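Side-chain contact in flap endonuclease 1 (Desulfurococcus amylolyticus, PDB 3ORY), which probably cleaves 5' flaps and related branched DNA structures by metal-dependent phosphodiester hydrolysis, as flap endonucleases do in DNA replication and repair: residues 92-95 with 100-103. Residues are numbered along the deposited sequence; the frame is centred on the assembly and turned at random.
Sequences VFDG and LKAR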
loop_
_atom_site.group_PDB
_atom_site.type_symbol
_atom_site.label_atom_id
_atom_site.label_comp_id
_atom_site.label_asym_id
_atom_site.label_seq_id
_atom_site.Cartn_x
_atom_site.Cartn_y
_atom_site.Cartn_z
ATOM N N VAL A 92 5.205 -9.117 0.040
ATOM C CA VAL A 92 5.059 -9.743 1.342
ATOM C C VAL A 92 3.585 -9.750 1.725
ATOM O O VAL A 92 2.913 -8.717 1.657
ATOM C CB VAL A 92 5.945 -9.072 2.434
ATOM C CG1 VAL A 92 5.697 -7.565 2.523
ATOM C CG2 VAL A 92 5.757 -9.770 3.800
ATOM N N PHE A 93 3.084 -10.920 2.116
ATOM C CA PHE A 93 1.679 -11.060 2.456
ATOM C C PHE A 93 1.480 -11.332 3.932
ATOM O O PHE A 93 2.252 -12.075 4.553
ATOM C CB PHE A 93 1.026 -12.155 1.600
ATOM C CG PHE A 93 0.871 -11.765 0.156
ATOM C CD1 PHE A 93 -0.158 -10.927 -0.241
ATOM C CD2 PHE A 93 1.761 -12.237 -0.804
ATOM C CE1 PHE A 93 -0.311 -10.555 -1.599
ATOM C CE2 PHE A 93 1.635 -11.869 -2.151
ATOM C CZ PHE A 93 0.592 -11.023 -2.546
ATOM N N ASP A 94 0.418 -10.729 4.464
ATOM C CA ASP A 94 0.075 -10.723 5.881
ATOM C C ASP A 94 -0.208 -12.136 6.352
ATOM O O ASP A 94 -0.641 -12.984 5.567
ATOM C CB ASP A 94 -1.182 -9.852 6.075
ATOM C CG ASP A 94 -1.283 -9.257 7.468
ATOM O OD1 ASP A 94 -0.869 -8.093 7.642
ATOM O OD2 ASP A 94 -1.781 -9.950 8.389
ATOM N N GLY A 95 0.036 -12.382 7.634
ATOM C CA GLY A 95 -0.279 -13.663 8.256
ATOM C C GLY A 95 -1.770 -13.876 8.459
ATOM O O GLY A 95 -2.212 -15.001 8.668
ATOM N N LEU A 100 -9.815 -10.027 8.134
ATOM C CA LEU A 100 -9.583 -9.944 9.569
ATOM C C LEU A 100 -8.532 -8.894 9.916
ATOM O O LEU A 100 -7.953 -8.931 10.995
ATOM C CB LEU A 100 -9.195 -11.324 10.129
ATOM C CG LEU A 100 -10.210 -12.447 9.871
ATOM C CD1 LEU A 100 -9.673 -13.772 10.409
ATOM C CD2 LEU A 100 -11.584 -12.110 10.482
ATOM N N LYS A 101 -8.301 -7.959 8.995
ATOM C CA LYS A 101 -7.378 -6.851 9.209
ATOM C C LYS A 101 -8.181 -5.653 9.698
ATOM O O LYS A 101 -8.825 -4.960 8.898
ATOM C CB LYS A 101 -6.660 -6.508 7.901
ATOM C CG LYS A 101 -5.652 -7.579 7.445
ATOM C CD LYS A 101 -4.453 -7.587 8.386
ATOM C CE LYS A 101 -3.541 -6.394 8.143
ATOM N NZ LYS A 101 -2.492 -6.377 9.212
ATOM N N ALA A 102 -8.144 -5.404 11.003
ATOM C CA ALA A 102 -9.076 -4.455 11.613
ATOM C C ALA A 102 -8.900 -3.009 11.128
ATOM O O ALA A 102 -9.884 -2.320 10.876
ATOM C CB ALA A 102 -9.013 -4.537 13.139
ATOM N N ARG A 103 -7.658 -2.556 10.981
ATOM C CA ARG A 103 -7.442 -1.196 10.511
ATOM C C ARG A 103 -7.872 -1.029 9.042
ATOM O O ARG A 103 -8.538 -0.048 8.703
ATOM C CB ARG A 103 -6.003 -0.717 10.759
ATOM C CG ARG A 103 -5.696 0.696 10.206
ATOM C CD ARG A 103 -6.498 1.804 10.917
ATOM N NE ARG A 103 -6.008 3.127 10.537
ATOM C CZ ARG A 103 -6.409 4.276 11.079
ATOM N NH1 ARG A 103 -5.872 5.428 10.668
ATOM N NH2 ARG A 103 -7.326 4.284 12.031
#
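In what is probably the active site of this flap endonuclease, a buried salt bridge between D94 and K101 joins the C-terminal end of strand 88-93, in the central mixed sheet of the chain, to the start of helix 102-125. D94 is the first residue after the strand. K101 is the N-cap residue of the helix. The two side chains reach for each other from opposite directions, across 9.0 Å between D94 CA and K101 CA. K101 NZ donates a hydrogen bond to D94 OD1 at 2.8 Å. NZ approaches OD1 from above the carboxylate plane, 38° out of it. The lysine chain is bent at chi2 (-70°) and chi3 (-75°), and this bend lays CD and CE alongside the carboxylate. K101 CE lies 3.2 Å from D94 OD1, and K101 CD lies 3.6 Å from D94 OD2.

Both carboxylate oxygens are held further, OD1 by the backbone N of G167 at the start of helix 167-176 and OD2 by K96 N, two residues on, in an Asx turn. K101 NZ forms a second salt bridge with D250 OD2, in the loop after helix 237-247, and the lysine and D94 both pack on Y43. With an alanine at D94, K101 NZ would probably lose this carboxylate and keep D250, while G167 N and K96 N would lose their acceptor.

A phosphate ion, probably picked up during crystallisation, lies about 4 Å from the K101 side chain, a place consistent with a site for a DNA phosphate. As in other flap endonucleases, D94 and D250 probably belong to the acidic metal-binding cluster, and K101, at the base of the long arch helix, is probably the lysine that contacts the scissile phosphate.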